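Local coordinates for protein peroxinectin A (Dictyostelium discoideum, PDB 6ERC) that catalyses the hydrogen peroxide-dependent oxidation of phenolic donors with a bound haem, and also oxidises iodide and thiocyanate, at residues N196-Y207 against S330-N338; P310-N318 against P343-N351. All coordinates share one frame; numbering follows the deposited sequence.

Following the chain from its N terminus, the four segments come in the order 196-207, 310-318, 330-338 and 343-351, so the two contacts alternate and their loops cross. Interaction 1 closes a long, mainly helical excursion of 122 residues and joins the loop before helix 218-241 to the loop beyond strand 321-326. Interaction 2 closes a shorter one of 24 residues, laying strand 311-315 against helix 342-350. Segment 330-338 lies inside this second loop, linking the hairpin to the helix. The contacts also touch: Tyr314 OH lies 3.2 Å from Ala336 O, probably hydrogen-bonded, and Leu337 packs on Leu344, joining the loop 330-338 to both the hairpin strand and helix 342-350.

Interaction 1: N196-Y207 against S330-N338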
loop_
_atom_site.group_PDB
_atom_site.type_symbol
_atom_site.label_atom_id
_atom_site.label_comp_id
_atom_site.label_asym_id
_atom_site.label_seq_id
_atom_site.Cartn_x
_atom_site.Cartn_y
_atom_site.Cartn_z
ATOM N N ASN A 196 4.146 -0.186 15.818
ATOM C CA ASN A 196 4.349 -1.489 16.445
ATOM C C ASN A 196 2.990 -2.148 16.667
ATOM O O ASN A 196 2.642 -2.560 17.774
ATOM C CB ASN A 196 5.121 -1.349 17.758
ATOM C CG ASN A 196 6.020 -2.546 18.051
ATOM O OD1 ASN A 196 7.068 -2.401 18.685
ATOM N ND2 ASN A 196 5.624 -3.727 17.586
ATOM N N ASP A 197 2.208 -2.256 15.590
ATOM C CA ASP A 197 0.823 -2.706 15.700
ATOM C C ASP A 197 0.735 -4.066 16.389
ATOM O O ASP A 197 0.037 -4.225 17.397
ATOM C CB ASP A 197 0.185 -2.755 14.309
ATOM C CG ASP A 197 0.166 -1.398 13.630
ATOM O OD1 ASP A 197 -0.060 -0.388 14.331
ATOM O OD2 ASP A 197 0.383 -1.337 12.399
ATOM N N ALA A 198 1.443 -5.064 15.853
ATOM C CA ALA A 198 1.421 -6.392 16.455
ATOM C C ALA A 198 2.046 -6.402 17.845
ATOM O O ALA A 198 1.730 -7.287 18.649
ATOM C CB ALA A 198 2.136 -7.393 15.546
ATOM N N ASN A 199 2.922 -5.444 18.145
ATOM C CA ASN A 199 3.495 -5.296 19.483
ATOM C C ASN A 199 4.111 -6.607 19.969
ATOM O O ASN A 199 3.963 -6.997 21.130
ATOM C CB ASN A 199 2.443 -4.793 20.472
ATOM C CG ASN A 199 3.057 -4.161 21.708
ATOM O OD1 ASN A 199 4.232 -4.382 22.020
ATOM N ND2 ASN A 199 2.263 -3.370 22.423
ATOM N N LEU A 200 4.806 -7.301 19.063
ATOM C CA LEU A 200 5.544 -8.497 19.457
ATOM C C LEU A 200 6.879 -8.136 20.096
ATOM O O LEU A 200 7.261 -8.724 21.115
ATOM C CB LEU A 200 5.771 -9.410 18.249
ATOM C CG LEU A 200 4.759 -10.543 18.033
ATOM C CD1 LEU A 200 3.435 -10.001 17.533
ATOM C CD2 LEU A 200 5.312 -11.578 17.059
ATOM N N PHE A 201 7.589 -7.174 19.523
ATOM C CA PHE A 201 8.905 -6.769 19.983
ATOM C C PHE A 201 8.862 -5.331 20.487
ATOM O O PHE A 201 7.992 -4.548 20.088
ATOM C CB PHE A 201 9.935 -6.893 18.848
ATOM C CG PHE A 201 10.033 -8.279 18.266
ATOM C CD1 PHE A 201 9.091 -8.732 17.352
ATOM C CD2 PHE A 201 11.070 -9.127 18.630
ATOM C CE1 PHE A 201 9.176 -10.006 16.816
ATOM C CE2 PHE A 201 11.163 -10.403 18.098
ATOM C CZ PHE A 201 10.216 -10.843 17.192
ATOM N N PRO A 202 9.784 -4.948 21.371
ATOM C CA PRO A 202 9.816 -3.557 21.832
ATOM C C PRO A 202 10.252 -2.620 20.717
ATOM O O PRO A 202 11.054 -2.978 19.851
ATOM C CB PRO A 202 10.838 -3.586 22.972
ATOM C CG PRO A 202 11.757 -4.700 22.607
ATOM C CD PRO A 202 10.881 -5.742 21.954
ATOM N N ILE A 203 9.716 -1.397 20.758
ATOM C CA ILE A 203 9.887 -0.472 19.638
ATOM C C ILE A 203 11.360 -0.159 19.399
ATOM O O ILE A 203 11.764 0.099 18.258
ATOM C CB ILE A 203 9.059 0.809 19.878
ATOM C CG1 ILE A 203 7.565 0.461 19.904
ATOM C CG2 ILE A 203 9.338 1.852 18.789
ATOM C CD1 ILE A 203 6.654 1.605 20.314
ATOM N N ASP A 204 12.189 -0.185 20.447
ATOM C CA ASP A 204 13.604 0.123 20.258
ATOM C C ASP A 204 14.326 -0.920 19.414
ATOM O O ASP A 204 15.481 -0.691 19.038
ATOM C CB ASP A 204 14.321 0.272 21.604
ATOM C CG ASP A 204 14.185 -0.956 22.481
ATOM O OD1 ASP A 204 13.036 -1.351 22.765
ATOM O OD2 ASP A 204 15.224 -1.522 22.884
ATOM N N GLN A 205 13.689 -2.051 19.110
ATOM C CA GLN A 205 14.264 -3.040 18.209
ATOM C C GLN A 205 13.771 -2.898 16.775
ATOM O O GLN A 205 14.295 -3.581 15.889
ATOM C CB GLN A 205 13.961 -4.458 18.712
ATOM C CG GLN A 205 14.676 -4.821 20.011
ATOM C CD GLN A 205 14.221 -6.156 20.592
ATOM O OE1 GLN A 205 14.211 -6.338 21.813
ATOM N NE2 GLN A 205 13.848 -7.095 19.723
ATOM N N LEU A 206 12.787 -2.037 16.523
ATOM C CA LEU A 206 12.303 -1.810 15.170
ATOM C C LEU A 206 13.230 -0.863 14.418
ATOM O O LEU A 206 13.907 -0.015 15.008
ATOM C CB LEU A 206 10.890 -1.224 15.188
ATOM C CG LEU A 206 9.799 -2.031 15.894
ATOM C CD1 LEU A 206 8.475 -1.285 15.803
ATOM C CD2 LEU A 206 9.668 -3.431 15.307
ATOM N N TYR A 207 13.250 -1.011 13.098
ATOM C CA TYR A 207 14.053 -0.142 12.254
ATOM C C TYR A 207 13.332 1.179 12.020
ATOM O O TYR A 207 12.108 1.216 11.871
ATOM C CB TYR A 207 14.357 -0.828 10.922
ATOM C CG TYR A 207 15.249 -2.043 11.069
ATOM C CD1 TYR A 207 16.627 -1.908 11.178
ATOM C CD2 TYR A 207 14.709 -3.325 11.107
ATOM C CE1 TYR A 207 17.445 -3.011 11.316
ATOM C CE2 TYR A 207 15.521 -4.436 11.245
ATOM C CZ TYR A 207 16.889 -4.272 11.349
ATOM O OH TYR A 207 17.702 -5.372 11.487
ATOM N N SER A 330 5.886 -13.011 10.986
ATOM C CA SER A 330 6.749 -11.960 10.462
ATOM C C SER A 330 6.203 -10.558 10.694
ATOM O O SER A 330 6.848 -9.587 10.286
ATOM C CB SER A 330 6.979 -12.170 8.962
ATOM O OG SER A 330 5.809 -11.871 8.221
ATOM N N TYR A 331 5.040 -10.421 11.331
ATOM C CA TYR A 331 4.456 -9.103 11.570
ATOM C C TYR A 331 5.329 -8.330 12.551
ATOM O O TYR A 331 5.456 -8.714 13.719
ATOM C CB TYR A 331 3.034 -9.239 12.106
ATOM C CG TYR A 331 2.047 -9.849 11.135
ATOM C CD1 TYR A 331 2.136 -9.604 9.767
ATOM C CD2 TYR A 331 1.021 -10.672 11.589
ATOM C CE1 TYR A 331 1.230 -10.162 8.881
ATOM C CE2 TYR A 331 0.111 -11.234 10.714
ATOM C CZ TYR A 331 0.219 -10.975 9.360
ATOM O OH TYR A 331 -0.686 -11.535 8.485
ATOM N N PHE A 332 5.927 -7.238 12.078
ATOM C CA PHE A 332 6.759 -6.373 12.914
ATOM C C PHE A 332 7.827 -7.184 13.644
ATOM O O PHE A 332 7.967 -7.124 14.867
ATOM C CB PHE A 332 5.895 -5.583 13.898
ATOM C CG PHE A 332 4.900 -4.680 13.228
ATOM C CD1 PHE A 332 5.188 -3.341 13.022
ATOM C CD2 PHE A 332 3.684 -5.173 12.788
ATOM C CE1 PHE A 332 4.277 -2.510 12.399
ATOM C CE2 PHE A 332 2.771 -4.346 12.164
ATOM C CZ PHE A 332 3.069 -3.013 11.969
ATOM N N ASN A 333 8.594 -7.949 12.870
ATOM C CA ASN A 333 9.639 -8.819 13.405
ATOM C C ASN A 333 10.978 -8.446 12.783
ATOM O O ASN A 333 11.256 -8.829 11.633
ATOM C CB ASN A 333 9.315 -10.286 13.131
ATOM C CG ASN A 333 10.390 -11.223 13.641
ATOM O OD1 ASN A 333 11.215 -10.846 14.475
ATOM N ND2 ASN A 333 10.389 -12.454 13.140
ATOM N N PRO A 334 11.837 -7.704 13.489
ATOM C CA PRO A 334 13.158 -7.383 12.925
ATOM C C PRO A 334 14.073 -8.588 12.781
ATOM O O PRO A 334 14.976 -8.554 11.935
ATOM C CB PRO A 334 13.734 -6.367 13.925
ATOM C CG PRO A 334 12.553 -5.852 14.690
ATOM C CD PRO A 334 11.593 -6.993 14.756
ATOM N N HIS A 335 13.878 -9.646 13.573
ATOM C CA HIS A 335 14.760 -10.807 13.491
ATOM C C HIS A 335 14.795 -11.410 12.095
ATOM O O HIS A 335 15.740 -12.140 11.772
ATOM C CB HIS A 335 14.327 -11.872 14.498
ATOM C CG HIS A 335 14.716 -11.553 15.906
ATOM N ND1 HIS A 335 15.542 -12.366 16.653
ATOM C CD2 HIS A 335 14.403 -10.502 16.701
ATOM C CE1 HIS A 335 15.716 -11.834 17.849
ATOM N NE2 HIS A 335 15.036 -10.702 17.904
ATOM N N ALA A 336 13.793 -11.126 11.262
ATOM C CA ALA A 336 13.782 -11.652 9.903
ATOM C C ALA A 336 14.969 -11.164 9.082
ATOM O O ALA A 336 15.303 -11.793 8.072
ATOM C CB ALA A 336 12.478 -11.268 9.208
ATOM N N LEU A 337 15.607 -10.064 9.482
ATOM C CA LEU A 337 16.775 -9.541 8.786
ATOM C C LEU A 337 18.086 -9.883 9.489
ATOM O O LEU A 337 19.128 -9.328 9.131
ATOM C CB LEU A 337 16.660 -8.022 8.626
ATOM C CG LEU A 337 15.445 -7.482 7.865
ATOM C CD1 LEU A 337 15.520 -5.965 7.746
ATOM C CD2 LEU A 337 15.331 -8.117 6.488
ATOM N N ASN A 338 18.061 -10.785 10.474
ATOM C CA ASN A 338 19.291 -11.143 11.173
ATOM C C ASN A 338 20.326 -11.732 10.223
ATOM O O ASN A 338 21.531 -11.600 10.462
ATOM C CB ASN A 338 18.997 -12.134 12.301
ATOM C CG ASN A 338 18.340 -11.477 13.504
ATOM O OD1 ASN A 338 18.515 -10.280 13.747
ATOM N ND2 ASN A 338 17.582 -12.262 14.270
#
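Phe332 and Pro334 fill the curve of segment 196-207, an example of loop-on-loop packing in the animal haem peroxidase fold, where two irregular segments, each with a short 3-10 turn, meet with side-chain packing as the main bond between them. The side chain of Phe332 can be followed outward. From CB, CG is set opposite the carbonyl carbon (chi1 -61°), which carries the ring against the backbone of 196-198. CD1 meets Asn196 CA, while CD2 is 3.9 Å from Ala198 CB; Asp197 N stands over the centre of one face, 3.7 Å above the ring plane. CE2 reaches Asp197 CB, and CZ, the tip, comes to 3.2 Å from Asp197 OD2, the carboxylate being turned 77° out of the ring plane. Asp197 is also close to Arg213, predicted to be the transition-state stabiliser, and neighbouring Tyr331, whose CB packs on Ala198, belongs to the haem pocket.

Farther along, Pro334 CD sits over one face of the Phe201 ring, a CH-pi contact with 4.2 Å from CD to the ring centroid. The His335 imidazole lies nearly parallel to the same ring, at 29°, but slid so far that they barely overlap; Phe201 CE2 and His335 CD2 are 3.5 Å apart. With an alanine in place of Phe201, Pro334 CD would lose the ring face it packs on and the His335 imidazole would probably be freer to turn. CB and CG of the proline are met by the end of segment 196-207: Pro334 CB touches Tyr207 CE2, which also packs against Leu337 CD1, and Pro334 CG lies 3.8 Å from Leu206 CD2. The backbone oxygen Gln205 O is only 3.1 Å from Pro334 CG.

Interaction 2: P310-N318 against P343-N351; sequences PFMEYYSEN and PLIRGLIIN. With NAG (2-acetamido-2-deoxy-beta-D-glucopyranose), chain E.
Pro343 O, in the first turn of segment 343-351, is approached by three donors. Tyr315 N donates a nearly straight hydrogen bond of 3.2 Å to it, at 161°, tilted out of the carbonyl plane; Tyr314 CA adds a CA-H...O contact, and Gly347 N a weak helical bond. The exchange is reciprocal, since Tyr315 O receives a weak bond of 3.0 Å from Arg346 NH1 at the edge of the guanidinium, together with a CA-H...O contact from Pro343 CA. The Arg346 chain runs extended to NE, laying one guanidinium face against Ser316 O and Glu317 CA, while NE and NH2 bond to the backbone oxygens of Ile501 and Asn500. The axes of strand 311-315 and helix segment 343-350 approach to 5.6 Å, a closeness that Gly347 at the crossing permits: a CB there would run into Glu313 O.

Around this crossing the two tyrosines pack differently. The Tyr314 ring lies alongside Leu344, with CD2 of the leucine over one face and 3.3 Å from Tyr314 CZ, and Pro343 CB at Tyr314 CD2. Tyr315 instead presents its ring edge to Gly347 CA, and its CE2 touches Ile350 CG2 at 3.5 Å as the two side chains cross at about a right angle. At Asn351, Glu313 CG packs against the amide, whose ND2 bonds weakly to Asp70, and a water donates to both Glu313 OE2 and Asn351 OD1; that carboxylate oxygen also forms a salt bridge with Arg321. Past the strand, Asn318 carries an N-linked N-acetylglucosamine. The arrangement is that of strand 311-315 of a two-stranded antiparallel hairpin, paired with 321-326, packed across helix 342-350, with the glycosylated connection between the strands.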
loop_
_atom_site.group_PDB
_atom_site.type_symbol
_atom_site.label_atom_id
_atom_site.label_comp_id
_atom_site.label_asym_id
_atom_site.label_seq_id
_atom_site.Cartn_x
_atom_site.Cartn_y
_atom_site.Cartn_z
ATOM N N PRO A 310 0.928 -17.255 2.082
ATOM C CA PRO A 310 1.064 -17.520 3.522
ATOM C C PRO A 310 2.497 -17.627 4.012
ATOM O O PRO A 310 2.724 -17.457 5.218
ATOM C CB PRO A 310 0.327 -18.851 3.699
ATOM C CG PRO A 310 0.482 -19.538 2.393
ATOM C CD PRO A 310 0.517 -18.458 1.336
ATOM N N PHE A 311 3.465 -17.903 3.143
ATOM C CA PHE A 311 4.830 -18.159 3.577
ATOM C C PHE A 311 5.807 -17.205 2.904
ATOM O O PHE A 311 5.631 -16.805 1.750
ATOM C CB PHE A 311 5.241 -19.603 3.286
ATOM C CG PHE A 311 4.564 -20.605 4.165
ATOM C CD1 PHE A 311 5.008 -20.818 5.459
ATOM C CD2 PHE A 311 3.480 -21.331 3.704
ATOM C CE1 PHE A 311 4.387 -21.741 6.274
ATOM C CE2 PHE A 311 2.856 -22.257 4.513
ATOM C CZ PHE A 311 3.308 -22.462 5.799
ATOM N N MET A 312 6.843 -16.852 3.655
ATOM C CA MET A 312 7.921 -15.989 3.190
ATOM C C MET A 312 9.162 -16.859 3.019
ATOM O O MET A 312 9.700 -17.380 4.001
ATOM C CB MET A 312 8.150 -14.860 4.191
ATOM C CG MET A 312 8.887 -13.666 3.649
ATOM S SD MET A 312 8.418 -12.186 4.563
ATOM C CE MET A 312 6.836 -11.838 3.821
ATOM N N GLU A 313 9.603 -17.027 1.773
ATOM C CA GLU A 313 10.680 -17.959 1.458
ATOM C C GLU A 313 12.054 -17.348 1.727
ATOM O O GLU A 313 12.268 -16.142 1.572
ATOM C CB GLU A 313 10.596 -18.395 -0.006
ATOM C CG GLU A 313 9.399 -19.277 -0.340
ATOM C CD GLU A 313 9.500 -20.666 0.272
ATOM O OE1 GLU A 313 10.632 -21.110 0.563
ATOM O OE2 GLU A 313 8.449 -21.315 0.463
ATOM N N TYR A 314 12.989 -18.208 2.132
ATOM C CA TYR A 314 14.385 -17.845 2.351
ATOM C C TYR A 314 15.268 -18.770 1.528
ATOM O O TYR A 314 15.089 -19.991 1.560
ATOM C CB TYR A 314 14.782 -17.957 3.826
ATOM C CG TYR A 314 14.293 -16.833 4.703
ATOM C CD1 TYR A 314 12.960 -16.750 5.082
ATOM C CD2 TYR A 314 15.171 -15.867 5.173
ATOM C CE1 TYR A 314 12.510 -15.724 5.894
ATOM C CE2 TYR A 314 14.734 -14.838 5.985
ATOM C CZ TYR A 314 13.404 -14.771 6.344
ATOM O OH TYR A 314 12.959 -13.748 7.152
ATOM N N TYR A 315 16.227 -18.190 0.812
ATOM C CA TYR A 315 17.188 -18.959 0.036
ATOM C C TYR A 315 18.597 -18.483 0.355
ATOM O O TYR A 315 18.823 -17.304 0.636
ATOM C CB TYR A 315 16.916 -18.837 -1.470
ATOM C CG TYR A 315 15.768 -19.694 -1.949
ATOM C CD1 TYR A 315 15.988 -20.986 -2.407
ATOM C CD2 TYR A 315 14.465 -19.214 -1.938
ATOM C CE1 TYR A 315 14.947 -21.776 -2.844
ATOM C CE2 TYR A 315 13.413 -19.998 -2.373
ATOM C CZ TYR A 315 13.660 -21.279 -2.826
ATOM O OH TYR A 315 12.623 -22.072 -3.261
ATOM N N SER A 316 19.546 -19.413 0.319
ATOM C CA SER A 316 20.932 -19.086 0.608
ATOM C C SER A 316 21.698 -18.809 -0.687
ATOM O O SER A 316 21.159 -18.898 -1.793
ATOM C CB SER A 316 21.586 -20.209 1.408
ATOM O OG SER A 316 21.705 -21.385 0.635
ATOM N N GLU A 317 22.981 -18.466 -0.545
ATOM C CA GLU A 317 23.781 -18.082 -1.702
ATOM C C GLU A 317 23.825 -19.192 -2.749
ATOM O O GLU A 317 23.718 -18.922 -3.950
ATOM C CB GLU A 317 25.196 -17.711 -1.258
ATOM C CG GLU A 317 26.012 -16.983 -2.316
ATOM C CD GLU A 317 27.441 -16.738 -1.883
ATOM O OE1 GLU A 317 27.766 -17.022 -0.711
ATOM O OE2 GLU A 317 28.239 -16.266 -2.719
ATOM N N ASN A 318 23.974 -20.446 -2.317
ATOM C CA ASN A 318 24.095 -21.560 -3.248
ATOM C C ASN A 318 22.741 -22.111 -3.694
ATOM O O ASN A 318 22.673 -23.246 -4.179
ATOM C CB ASN A 318 24.955 -22.678 -2.642
ATOM C CG ASN A 318 24.403 -23.215 -1.332
ATOM O OD1 ASN A 318 23.201 -23.168 -1.076
ATOM N ND2 ASN A 318 25.297 -23.729 -0.487
ATOM N N PRO A 343 18.695 -13.302 1.615
ATOM C CA PRO A 343 17.849 -14.510 1.618
ATOM C C PRO A 343 16.379 -14.220 1.361
ATOM O O PRO A 343 15.697 -15.025 0.717
ATOM C CB PRO A 343 18.081 -15.092 3.021
ATOM C CG PRO A 343 19.373 -14.509 3.475
ATOM C CD PRO A 343 19.434 -13.143 2.878
ATOM N N LEU A 344 15.868 -13.092 1.857
ATOM C CA LEU A 344 14.494 -12.707 1.555
ATOM C C LEU A 344 14.332 -12.387 0.076
ATOM O O LEU A 344 13.430 -12.913 -0.586
ATOM C CB LEU A 344 14.087 -11.504 2.405
ATOM C CG LEU A 344 13.813 -11.793 3.880
ATOM C CD1 LEU A 344 13.814 -10.499 4.671
ATOM C CD2 LEU A 344 12.484 -12.521 4.043
ATOM N N ILE A 345 15.197 -11.520 -0.458
ATOM C CA ILE A 345 15.081 -11.114 -1.856
ATOM C C ILE A 345 15.010 -12.338 -2.755
ATOM O O ILE A 345 14.193 -12.403 -3.680
ATOM C CB ILE A 345 16.254 -10.197 -2.253
ATOM C CG1 ILE A 345 16.308 -8.944 -1.368
ATOM C CG2 ILE A 345 16.150 -9.808 -3.728
ATOM C CD1 ILE A 345 15.112 -8.026 -1.493
ATOM N N ARG A 346 15.868 -13.328 -2.505
ATOM C CA ARG A 346 15.861 -14.525 -3.338
ATOM C C ARG A 346 14.498 -15.202 -3.302
ATOM O O ARG A 346 13.981 -15.629 -4.339
ATOM C CB ARG A 346 16.953 -15.494 -2.886
ATOM C CG ARG A 346 18.372 -15.017 -3.150
ATOM C CD ARG A 346 19.387 -16.126 -2.898
ATOM N NE ARG A 346 20.759 -15.621 -2.832
ATOM C CZ ARG A 346 21.381 -15.252 -1.715
ATOM N NH1 ARG A 346 20.768 -15.324 -0.541
ATOM N NH2 ARG A 346 22.627 -14.806 -1.768
ATOM N N GLY A 347 13.898 -15.304 -2.115
ATOM C CA GLY A 347 12.584 -15.916 -2.015
ATOM C C GLY A 347 11.500 -15.088 -2.679
ATOM O O GLY A 347 10.611 -15.630 -3.340
ATOM N N LEU A 348 11.560 -13.765 -2.519
ATOM C CA LEU A 348 10.500 -12.905 -3.037
ATOM C C LEU A 348 10.402 -12.983 -4.556
ATOM O O LEU A 348 9.301 -12.928 -5.116
ATOM C CB LEU A 348 10.735 -11.461 -2.597
ATOM C CG LEU A 348 10.630 -11.159 -1.103
ATOM C CD1 LEU A 348 11.019 -9.711 -0.848
ATOM C CD2 LEU A 348 9.232 -11.436 -0.575
ATOM N N ILE A 349 11.541 -13.098 -5.243
ATOM C CA ILE A 349 11.538 -13.061 -6.703
ATOM C C ILE A 349 11.287 -14.426 -7.334
ATOM O O ILE A 349 10.958 -14.492 -8.526
ATOM C CB ILE A 349 12.857 -12.484 -7.253
ATOM C CG1 ILE A 349 14.043 -13.408 -6.937
ATOM C CG2 ILE A 349 13.095 -11.088 -6.692
ATOM C CD1 ILE A 349 15.338 -13.008 -7.624
ATOM N N ILE A 350 11.432 -15.513 -6.577
ATOM C CA ILE A 350 11.272 -16.855 -7.128
ATOM C C ILE A 350 9.900 -17.412 -6.768
ATOM O O ILE A 350 9.312 -18.183 -7.535
ATOM C CB ILE A 350 12.398 -17.790 -6.637
ATOM C CG1 ILE A 350 12.481 -19.043 -7.511
ATOM C CG2 ILE A 350 12.196 -18.192 -5.174
ATOM C CD1 ILE A 350 13.101 -18.804 -8.873
ATOM N N ASN A 351 9.378 -17.026 -5.606
ATOM C CA ASN A 351 8.166 -17.638 -5.073
ATOM C C ASN A 351 6.921 -16.988 -5.671
ATOM O O ASN A 351 6.797 -15.760 -5.690
ATOM C CB ASN A 351 8.148 -17.519 -3.550
ATOM C CG ASN A 351 7.015 -18.300 -2.917
ATOM O OD1 ASN A 351 6.546 -19.296 -3.469
ATOM N ND2 ASN A 351 6.569 -17.850 -1.752
HETATM C C1 NAG E . 25.506 -24.043 0.558
HETATM C C2 NAG E . 24.830 -23.468 1.822
HETATM C C3 NAG E . 24.521 -24.581 2.831
HETATM C C4 NAG E . 23.784 -25.738 2.174
HETATM C C5 NAG E . 24.577 -26.226 0.973
HETATM C C6 NAG E . 23.911 -27.370 0.244
HETATM C C7 NAG E . 25.842 -21.210 2.007
HETATM C C8 NAG E . 25.106 -20.835 0.758
HETATM N N2 NAG E . 25.673 -22.462 2.450
HETATM O O3 NAG E . 23.732 -24.047 3.888
HETATM O O4 NAG E . 23.642 -26.806 3.102
HETATM O O5 NAG E . 24.722 -25.147 0.041
HETATM O O6 NAG E . 22.734 -27.804 0.912
HETATM O O7 NAG E . 26.571 -20.412 2.591
HETATM O O HOH W 1 5.858 -21.119 -1.400
#